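Local coordinates for protein MdcE (Pseudomonas aeruginosa, PDB 5VIP) that probably acts as the gamma subunit of a biotin-independent malonate decarboxylase, a carboxyltransferase component that works together with a partner subunit, at residues K104-Q116 against H146-A160. Sequence-based numbering, arbitrary orientation.
Sequences KRALLAIVDVPSQ and HPLIGLLVGKAMSGA
H146 opens the contact by donating its ND1-H to R105 O, 2.8 Å away, close to the ring plane and on a carbonyl lone pair. K104 CB sits 3.5 Å above the middle of one ring face, a CH-pi contact; a bend at chi2 (-71°) carries the lysine chain across the ring toward NE2, where NZ, also hydrogen-bonded to D98 O, shares a water with it. P147 O then takes the N-H of L107, and regular parallel pairing runs from L107 with L148 to V111 with L152. L148 lies alongside L107 on one face of the sheet, CD1 to CD1; on the other, I149 CD1 reaches L108 CD2 at 3.7 Å. L152 returns to the first face, its CD2 against V111 CB at 3.6 Å. Segment 146-160 turns a corner at V153 and G154, and the register slips by two, a beta bulge. V111 O receives V153 N at 3.1 Å and, weakly, G154 N. D112 has CG anti to its backbone N (chi1 175°), setting OD1 3.0 Å from K155 N, met on its anti side and somewhat out of the carboxylate plane; OD2 is held by G25 N. K155 O accepts V113 N from above the carbonyl plane. Q116 OE1 takes G159 N from above the amide plane and lies beside S158 OG, which also has A183 O within hydrogen-bonding reach; Q116 NE2 is hydrogen-bonded to a polar side chain of the partner protein's chain. A160 CB packs on V113 CG2. Strands 106-113 and 148-152, joined through helix 127-143, form a beta-alpha-beta crossover central to a crotonase-like fold; strand 155-157 leaves the main sheet, pairs with 180-182 and leads into helix 158-163.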
# COMPACT_ATOMS: atom_id res chain seq x y z
N LYS A 104 22.55 9.37 2.91
CA LYS A 104 21.15 9.54 2.53
C LYS A 104 20.37 10.02 3.74
O LYS A 104 20.44 9.40 4.80
CB LYS A 104 20.55 8.24 2.01
CG LYS A 104 21.44 7.45 1.07
CD LYS A 104 21.56 8.12 -0.27
CE LYS A 104 22.02 7.14 -1.32
NZ LYS A 104 21.87 7.73 -2.67
N ARG A 105 19.61 11.10 3.60
CA ARG A 105 18.91 11.67 4.74
C ARG A 105 17.83 10.71 5.23
O ARG A 105 17.22 9.97 4.45
CB ARG A 105 18.31 13.03 4.39
CG ARG A 105 16.98 12.97 3.66
CD ARG A 105 16.64 14.35 3.12
NE ARG A 105 17.60 14.77 2.11
CZ ARG A 105 17.60 15.97 1.53
NH1 ARG A 105 16.68 16.87 1.87
NH2 ARG A 105 18.51 16.26 0.62
N ALA A 106 17.61 10.72 6.54
CA ALA A 106 16.56 9.88 7.10
C ALA A 106 15.22 10.50 6.78
O ALA A 106 15.09 11.72 6.69
CB ALA A 106 16.73 9.71 8.61
N LEU A 107 14.22 9.65 6.56
CA LEU A 107 12.86 10.11 6.36
C LEU A 107 12.09 9.73 7.60
O LEU A 107 11.93 8.54 7.91
CB LEU A 107 12.24 9.49 5.10
CG LEU A 107 13.04 9.73 3.82
CD1 LEU A 107 12.42 9.04 2.63
CD2 LEU A 107 13.23 11.23 3.55
N LEU A 108 11.63 10.74 8.33
CA LEU A 108 10.92 10.54 9.58
C LEU A 108 9.45 10.86 9.38
O LEU A 108 9.06 12.04 9.33
CB LEU A 108 11.52 11.41 10.69
CG LEU A 108 13.05 11.27 10.80
CD1 LEU A 108 13.63 12.20 11.88
CD2 LEU A 108 13.42 9.83 11.10
N ALA A 109 8.63 9.82 9.24
CA ALA A 109 7.22 10.03 9.00
C ALA A 109 6.50 10.13 10.33
O ALA A 109 6.48 9.20 11.12
CB ALA A 109 6.63 8.90 8.15
N ILE A 110 5.90 11.29 10.57
CA ILE A 110 5.08 11.48 11.74
C ILE A 110 3.65 11.16 11.35
O ILE A 110 3.06 11.83 10.50
CB ILE A 110 5.18 12.91 12.29
CG1 ILE A 110 6.63 13.22 12.66
CG2 ILE A 110 4.24 13.09 13.46
CD1 ILE A 110 6.89 14.69 12.99
N VAL A 111 3.10 10.12 11.97
CA VAL A 111 1.86 9.55 11.48
C VAL A 111 0.68 9.85 12.39
O VAL A 111 0.62 9.39 13.53
CB VAL A 111 1.99 8.02 11.30
CG1 VAL A 111 0.69 7.44 10.78
CG2 VAL A 111 3.15 7.68 10.34
N ASP A 112 -0.26 10.63 11.88
CA ASP A 112 -1.54 10.83 12.54
C ASP A 112 -2.57 11.13 11.47
O ASP A 112 -2.85 12.30 11.17
CB ASP A 112 -1.48 11.96 13.59
CG ASP A 112 -2.84 12.26 14.21
OD1 ASP A 112 -3.68 11.34 14.33
OD2 ASP A 112 -3.07 13.44 14.56
N VAL A 113 -3.10 10.07 10.86
CA VAL A 113 -4.00 10.20 9.72
C VAL A 113 -5.24 9.35 9.95
O VAL A 113 -5.15 8.15 10.25
CB VAL A 113 -3.30 9.77 8.41
CG1 VAL A 113 -2.31 10.84 7.98
CG2 VAL A 113 -2.60 8.43 8.59
N PRO A 114 -6.42 9.97 9.85
CA PRO A 114 -7.70 9.35 10.19
C PRO A 114 -8.17 8.30 9.19
O PRO A 114 -8.78 7.31 9.60
CB PRO A 114 -8.66 10.54 10.21
CG PRO A 114 -8.05 11.54 9.29
CD PRO A 114 -6.57 11.38 9.44
N SER A 115 -7.88 8.51 7.92
CA SER A 115 -8.28 7.62 6.83
C SER A 115 -7.81 8.22 5.53
O SER A 115 -7.33 9.36 5.51
CB SER A 115 -9.80 7.46 6.78
OG SER A 115 -10.40 8.70 6.48
N GLN A 116 -7.95 7.48 4.44
CA GLN A 116 -7.88 8.07 3.12
C GLN A 116 -9.11 8.95 2.92
O GLN A 116 -10.10 8.81 3.64
CB GLN A 116 -7.83 6.99 2.03
CG GLN A 116 -9.09 6.13 2.00
CD GLN A 116 -8.88 4.78 2.67
OE1 GLN A 116 -8.29 4.70 3.75
NE2 GLN A 116 -9.39 3.73 2.04
N HIS A 146 17.90 5.20 2.19
CA HIS A 146 17.39 6.17 3.15
C HIS A 146 16.78 5.45 4.35
O HIS A 146 15.91 4.60 4.18
CB HIS A 146 16.35 7.09 2.53
CG HIS A 146 16.90 8.02 1.49
ND1 HIS A 146 17.21 9.34 1.76
CD2 HIS A 146 17.21 7.82 0.19
CE1 HIS A 146 17.67 9.91 0.67
NE2 HIS A 146 17.68 9.01 -0.30
N PRO A 147 17.24 5.78 5.57
CA PRO A 147 16.54 5.21 6.72
C PRO A 147 15.15 5.82 6.82
O PRO A 147 15.02 7.04 6.82
CB PRO A 147 17.42 5.61 7.91
CG PRO A 147 18.77 5.91 7.31
CD PRO A 147 18.48 6.48 5.96
N LEU A 148 14.12 4.97 6.85
CA LEU A 148 12.76 5.43 7.08
C LEU A 148 12.29 5.00 8.44
O LEU A 148 12.34 3.81 8.77
CB LEU A 148 11.78 4.87 6.05
CG LEU A 148 11.58 5.51 4.69
CD1 LEU A 148 12.89 5.50 3.92
CD2 LEU A 148 10.50 4.68 3.97
N ILE A 149 11.79 5.96 9.21
CA ILE A 149 11.22 5.67 10.51
C ILE A 149 9.82 6.22 10.57
O ILE A 149 9.58 7.40 10.26
CB ILE A 149 12.07 6.29 11.66
CG1 ILE A 149 13.50 5.73 11.62
CG2 ILE A 149 11.44 5.98 12.99
CD1 ILE A 149 14.50 6.53 12.43
N GLY A 150 8.88 5.36 10.97
CA GLY A 150 7.51 5.80 11.14
C GLY A 150 7.20 6.04 12.61
O GLY A 150 7.31 5.13 13.42
N LEU A 151 6.80 7.27 12.95
CA LEU A 151 6.45 7.58 14.34
C LEU A 151 4.95 7.74 14.48
O LEU A 151 4.36 8.70 13.98
CB LEU A 151 7.17 8.85 14.79
CG LEU A 151 6.84 9.27 16.23
CD1 LEU A 151 7.37 8.23 17.22
CD2 LEU A 151 7.40 10.65 16.54
N LEU A 152 4.31 6.78 15.14
CA LEU A 152 2.85 6.81 15.25
C LEU A 152 2.44 7.60 16.49
O LEU A 152 2.61 7.10 17.59
CB LEU A 152 2.29 5.38 15.34
CG LEU A 152 2.82 4.34 14.35
CD1 LEU A 152 1.97 3.08 14.35
CD2 LEU A 152 2.95 4.91 12.95
N VAL A 153 1.88 8.79 16.30
CA VAL A 153 1.55 9.64 17.44
C VAL A 153 0.04 9.72 17.59
O VAL A 153 -0.45 10.22 18.60
CB VAL A 153 2.15 11.06 17.29
CG1 VAL A 153 3.65 10.98 17.07
CG2 VAL A 153 1.48 11.84 16.16
N GLY A 154 -0.69 9.20 16.61
CA GLY A 154 -2.14 9.20 16.66
C GLY A 154 -2.76 8.10 15.82
O GLY A 154 -2.38 6.94 15.92
N LYS A 155 -3.73 8.45 14.99
CA LYS A 155 -4.37 7.44 14.15
C LYS A 155 -3.45 7.03 13.00
O LYS A 155 -2.74 7.85 12.41
CB LYS A 155 -5.70 7.96 13.61
CG LYS A 155 -6.64 8.45 14.71
CD LYS A 155 -8.07 8.55 14.23
CE LYS A 155 -8.97 9.15 15.31
NZ LYS A 155 -8.56 10.56 15.58
N ALA A 156 -3.43 5.74 12.71
CA ALA A 156 -2.67 5.23 11.57
C ALA A 156 -3.58 4.27 10.83
O ALA A 156 -3.51 3.06 11.04
CB ALA A 156 -1.39 4.55 12.03
N MSE A 157 -4.43 4.83 9.97
CA MSE A 157 -5.56 4.07 9.44
C MSE A 157 -5.48 3.72 7.96
O MSE A 157 -5.22 4.58 7.13
CB MSE A 157 -6.85 4.86 9.68
CG MSE A 157 -7.09 5.18 11.14
SE MSE A 157 -7.48 3.54 12.14
CE MSE A 157 -9.25 3.23 11.44
N SER A 158 -5.73 2.45 7.64
CA SER A 158 -6.10 2.05 6.29
C SER A 158 -5.11 2.50 5.21
O SER A 158 -3.90 2.40 5.39
CB SER A 158 -7.51 2.59 5.98
OG SER A 158 -8.06 1.99 4.82
N GLY A 159 -5.63 3.03 4.10
CA GLY A 159 -4.80 3.44 2.98
C GLY A 159 -3.92 4.65 3.28
O GLY A 159 -2.86 4.84 2.67
N ALA A 160 -4.37 5.48 4.22
CA ALA A 160 -3.57 6.62 4.64
C ALA A 160 -2.27 6.15 5.27
O ALA A 160 -1.20 6.70 4.98
CB ALA A 160 -4.36 7.52 5.61
O HOH W 1 19.27 9.15 -2.61